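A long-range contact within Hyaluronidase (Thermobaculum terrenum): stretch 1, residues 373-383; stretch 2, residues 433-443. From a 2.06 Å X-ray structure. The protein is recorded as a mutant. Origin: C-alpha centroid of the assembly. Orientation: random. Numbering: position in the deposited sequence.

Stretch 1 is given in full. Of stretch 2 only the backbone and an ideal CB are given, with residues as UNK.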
# COMPACT_ATOMS: atom_id res chain seq x y z
N ARG C 373 5.57 3.86 14.78
CA ARG C 373 6.14 4.92 15.62
C ARG C 373 6.58 6.17 14.85
O ARG C 373 6.35 7.28 15.34
CB ARG C 373 7.31 4.39 16.47
CG ARG C 373 7.77 5.35 17.56
CD ARG C 373 9.15 4.97 18.09
NE ARG C 373 9.09 3.83 19.00
CZ ARG C 373 10.14 3.10 19.39
NH1 ARG C 373 11.38 3.37 18.96
NH2 ARG C 373 9.95 2.09 20.23
N PRO C 374 7.21 6.02 13.66
CA PRO C 374 7.58 7.22 12.90
C PRO C 374 6.41 8.13 12.54
O PRO C 374 6.57 9.35 12.49
CB PRO C 374 8.22 6.64 11.63
CG PRO C 374 8.72 5.31 12.05
CD PRO C 374 7.70 4.79 13.01
N TRP C 375 5.23 7.54 12.33
CA TRP C 375 4.02 8.29 12.03
C TRP C 375 3.50 8.96 13.30
O TRP C 375 3.06 10.10 13.24
CB TRP C 375 2.96 7.40 11.37
CG TRP C 375 3.30 7.05 9.95
CD1 TRP C 375 2.95 7.75 8.83
CD2 TRP C 375 4.09 5.94 9.49
NE1 TRP C 375 3.45 7.14 7.71
CE2 TRP C 375 4.16 6.03 8.09
CE3 TRP C 375 4.73 4.87 10.14
CZ2 TRP C 375 4.84 5.08 7.31
CZ3 TRP C 375 5.42 3.94 9.36
CH2 TRP C 375 5.47 4.05 7.96
N LEU C 376 3.55 8.25 14.43
CA LEU C 376 3.18 8.83 15.73
C LEU C 376 4.06 10.02 16.12
O LEU C 376 3.56 11.03 16.60
CB LEU C 376 3.24 7.78 16.85
CG LEU C 376 2.17 6.68 16.86
CD1 LEU C 376 2.55 5.59 17.86
CD2 LEU C 376 0.80 7.24 17.18
N GLU C 377 5.37 9.89 15.91
CA GLU C 377 6.32 10.96 16.23
C GLU C 377 6.04 12.24 15.46
O GLU C 377 5.96 13.32 16.04
CB GLU C 377 7.76 10.50 15.98
CG GLU C 377 8.30 9.53 17.03
CD GLU C 377 9.67 8.97 16.68
OE1 GLU C 377 10.23 9.29 15.62
OE2 GLU C 377 10.20 8.17 17.49
N GLU C 378 5.90 12.11 14.14
CA GLU C 378 5.59 13.26 13.29
C GLU C 378 4.17 13.80 13.50
O GLU C 378 3.95 15.00 13.37
CB GLU C 378 5.90 12.97 11.82
CG GLU C 378 7.37 13.21 11.51
CD GLU C 378 7.88 12.59 10.22
OE1 GLU C 378 7.09 12.32 9.30
OE2 GLU C 378 9.10 12.41 10.12
N TYR C 379 3.22 12.93 13.87
CA TYR C 379 1.88 13.36 14.29
C TYR C 379 1.94 14.31 15.50
O TYR C 379 1.32 15.38 15.48
CB TYR C 379 1.03 12.14 14.63
CG TYR C 379 -0.43 12.40 14.94
CD1 TYR C 379 -1.34 12.64 13.92
CD2 TYR C 379 -0.91 12.33 16.25
CE1 TYR C 379 -2.69 12.83 14.19
CE2 TYR C 379 -2.26 12.52 16.53
CZ TYR C 379 -3.14 12.77 15.50
OH TYR C 379 -4.47 12.97 15.77
N LYS C 380 2.69 13.93 16.53
CA LYS C 380 2.89 14.81 17.70
C LYS C 380 3.55 16.13 17.30
O LYS C 380 3.12 17.18 17.76
CB LYS C 380 3.71 14.13 18.81
CG LYS C 380 4.17 15.11 19.89
CD LYS C 380 4.32 14.49 21.27
CE LYS C 380 4.60 15.57 22.31
NZ LYS C 380 5.85 16.32 22.02
N LEU C 381 4.58 16.08 16.47
CA LEU C 381 5.23 17.30 15.99
C LEU C 381 4.23 18.26 15.33
O LEU C 381 4.18 19.44 15.67
CB LEU C 381 6.40 16.98 15.04
CG LEU C 381 7.83 16.90 15.60
CD1 LEU C 381 7.91 16.51 17.08
CD2 LEU C 381 8.70 15.97 14.76
N TRP C 382 3.41 17.76 14.40
CA TRP C 382 2.40 18.61 13.74
C TRP C 382 1.44 19.21 14.77
O TRP C 382 1.03 20.36 14.64
CB TRP C 382 1.60 17.84 12.68
CG TRP C 382 2.32 17.59 11.37
CD1 TRP C 382 2.54 16.37 10.79
CD2 TRP C 382 2.86 18.56 10.47
NE1 TRP C 382 3.21 16.53 9.60
CE2 TRP C 382 3.41 17.86 9.37
CE3 TRP C 382 2.94 19.96 10.48
CZ2 TRP C 382 4.04 18.51 8.30
CZ3 TRP C 382 3.56 20.61 9.42
CH2 TRP C 382 4.10 19.88 8.34
N THR C 383 1.11 18.43 15.80
CA THR C 383 0.27 18.88 16.92
C THR C 383 0.94 19.99 17.74
O THR C 383 0.28 20.98 18.08
CB THR C 383 -0.09 17.70 17.84
OG1 THR C 383 -0.53 16.58 17.05
CG2 THR C 383 -1.17 18.08 18.85
N UNK C 433 9.76 12.45 7.27
CA UNK C 433 9.85 11.19 6.53
C UNK C 433 8.49 10.60 6.16
O UNK C 433 8.41 9.81 5.21
CB UNK C 433 10.63 10.17 7.36
N UNK C 434 7.44 10.95 6.90
CA UNK C 434 6.11 10.40 6.66
C UNK C 434 5.16 11.43 6.07
O UNK C 434 5.43 12.63 6.10
CB UNK C 434 5.53 9.85 7.96
N UNK C 435 4.03 10.92 5.57
CA UNK C 435 2.97 11.75 5.01
C UNK C 435 1.78 11.86 5.98
O UNK C 435 0.63 12.02 5.55
CB UNK C 435 2.51 11.18 3.67
N UNK C 436 2.05 11.77 7.28
CA UNK C 436 1.00 11.98 8.29
C UNK C 436 0.49 13.43 8.19
O UNK C 436 1.27 14.36 8.03
CB UNK C 436 1.53 11.69 9.70
N UNK C 437 -0.83 13.57 8.24
CA UNK C 437 -1.55 14.84 8.05
C UNK C 437 -1.44 15.43 6.63
O UNK C 437 -1.83 16.59 6.41
CB UNK C 437 -1.02 15.87 9.06
N UNK C 438 -0.98 14.64 5.67
CA UNK C 438 -0.65 15.14 4.33
C UNK C 438 0.15 16.42 4.40
O UNK C 438 1.03 16.58 5.26
CB UNK C 438 -1.92 15.37 3.51
N UNK C 439 -0.18 17.35 3.51
CA UNK C 439 0.29 18.73 3.60
C UNK C 439 -0.80 19.67 4.15
O UNK C 439 -0.71 20.88 4.00
CB UNK C 439 0.75 19.21 2.22
N UNK C 440 -1.80 19.11 4.82
CA UNK C 440 -2.95 19.90 5.26
C UNK C 440 -2.55 20.80 6.44
O UNK C 440 -2.83 21.99 6.44
CB UNK C 440 -4.11 18.98 5.65
N UNK C 441 -1.87 20.22 7.43
CA UNK C 441 -1.40 21.01 8.58
C UNK C 441 -0.32 21.97 8.11
O UNK C 441 -0.34 23.15 8.46
CB UNK C 441 -0.87 20.11 9.70
N UNK C 442 0.60 21.48 7.28
CA UNK C 442 1.63 22.34 6.66
C UNK C 442 1.03 23.59 6.03
O UNK C 442 1.43 24.71 6.39
CB UNK C 442 2.40 21.56 5.60
N UNK C 443 0.07 23.40 5.13
CA UNK C 443 -0.53 24.53 4.39
C UNK C 443 -1.28 25.49 5.32
O UNK C 443 -1.25 26.69 5.10
CB UNK C 443 -1.49 24.01 3.32

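Position 433 has a sideways CA-to-CB bond, and its ideal CB lies 3.9 Å from Glu-378 OE2. The carboxylate offers acceptors, but mainly to the backbone, so many side chains would suit, polar or basic ones readily. The deposited residue is Arg-433; its N donates to Glu-378 OE2 (2.9 Å, 159°), while its side chain extends away from the carboxylate, leaving NE 5.4 Å from Glu-378 OE2, and makes no salt bridge to it.

Position 434 points toward the helix. Its ideal CB sits 3.2 Å from Glu-378 OE1, which is tight, and 3.4 Å from Trp-375 NE1. A small residue is favoured, and serine or threonine could use the acceptor. It is Thr-434, chi1 p. Both its N (2.8 Å) and its OG1 (2.7 Å) donate to Glu-378 OE1, and CG2 lies over the Trp-375 five-membered ring, 3.6 Å from the centroid and 7° off the normal, a CH-pi contact.

Position 435 points away, with nothing of stretch 1 within 5.5 Å of its ideal CB, so almost any residue fits. Arg-435 opens a type II turn.

Position 436 aims its CB at the helix between Trp-375 O (4.2 Å), Tyr-379 N (4.7 Å) and Trp-382 CD1 (4.9 Å). Tyr-379 N already donates to Trp-375 O (2.9 Å), and Trp-382 CD1 is an aromatic carbon, so an apolar side chain of moderate size suits: valine or isoleucine. Val-436 places CG1 3.8 Å from Trp-382 CD1 and CG2 3.8 Å from Tyr-379 CD1, at that ring's edge. Its O and Trp-382 NE1 share a water.

Position 437 has positive phi (66°), which favours glycine or asparagine, yet its CB points toward Trp-382 CD1 at 4.0 Å, where a small apolar group would pack. Cys-437 sets CB over a face of the Trp-382 ring, with SG 3.8 Å from Trp-382 CD1.

Position 438 points away, and its phi/psi of 46/-139 favours glycine; it is Gly-438.

Position 439 points away and precedes a helix, where Asp, Asn, Ser or Thr are common. Asp-439 makes no capping bond. Positions 440 and 443 are out of reach and unconstrained by stretch 1; they are Val-440 and Asn-443.

Position 441 points toward the indole, its CB 3.9 Å from Trp-382 CE3. Aliphatic residues suit; Val-441 brings CG1 to 3.5 Å from Trp-382 CE3.

Position 442 is sideways, its CB 3.6 Å from Trp-382 CH2, so a long chain could fold along the indole. Arg-442 does: Trp-382 CZ2 lies over its guanidinium face, and NE bridges to Asp-439 OD1 (2.7 Å).

Stretch 2, residues 433-443: RTRVCGDVVRN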
# COMPACT_ATOMS: atom_id res chain seq x y z
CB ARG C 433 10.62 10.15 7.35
CG ARG C 433 12.06 10.53 7.69
CD ARG C 433 12.45 9.95 9.04
NE ARG C 433 13.89 9.96 9.30
CZ ARG C 433 14.46 9.61 10.46
NH1 ARG C 433 13.72 9.23 11.50
NH2 ARG C 433 15.78 9.65 10.58
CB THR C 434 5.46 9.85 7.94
OG1 THR C 434 4.91 10.92 8.72
CG2 THR C 434 6.44 9.03 8.77
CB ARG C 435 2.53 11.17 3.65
CG ARG C 435 1.66 12.11 2.82
CD ARG C 435 2.19 12.41 1.43
NE ARG C 435 1.68 11.50 0.41
CZ ARG C 435 1.03 11.84 -0.71
NH1 ARG C 435 0.73 13.09 -1.03
NH2 ARG C 435 0.67 10.87 -1.54
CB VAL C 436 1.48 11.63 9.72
CG1 VAL C 436 2.51 12.62 10.25
CG2 VAL C 436 0.30 11.51 10.67
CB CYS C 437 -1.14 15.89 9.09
SG CYS C 437 -1.14 15.31 10.80
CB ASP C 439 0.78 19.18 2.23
CG ASP C 439 2.05 18.46 1.82
OD1 ASP C 439 3.13 18.78 2.36
OD2 ASP C 439 1.97 17.57 0.97
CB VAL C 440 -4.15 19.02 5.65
CG1 VAL C 440 -5.34 19.89 6.05
CG2 VAL C 440 -4.54 18.09 4.50
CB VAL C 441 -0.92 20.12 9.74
CG1 VAL C 441 -0.37 20.97 10.88
CG2 VAL C 441 -2.07 19.26 10.26
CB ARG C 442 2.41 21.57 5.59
CG ARG C 442 3.62 22.29 5.03
CD ARG C 442 4.13 21.62 3.77
NE ARG C 442 4.62 20.28 4.07
CZ ARG C 442 5.81 19.98 4.58
NH1 ARG C 442 6.69 20.94 4.86
NH2 ARG C 442 6.13 18.71 4.81
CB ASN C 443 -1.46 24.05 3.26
CG ASN C 443 -0.74 23.25 2.17
OD1 ASN C 443 0.47 23.36 1.97
ND2 ASN C 443 -1.50 22.44 1.45
O HOH W 1 3.91 14.93 7.20
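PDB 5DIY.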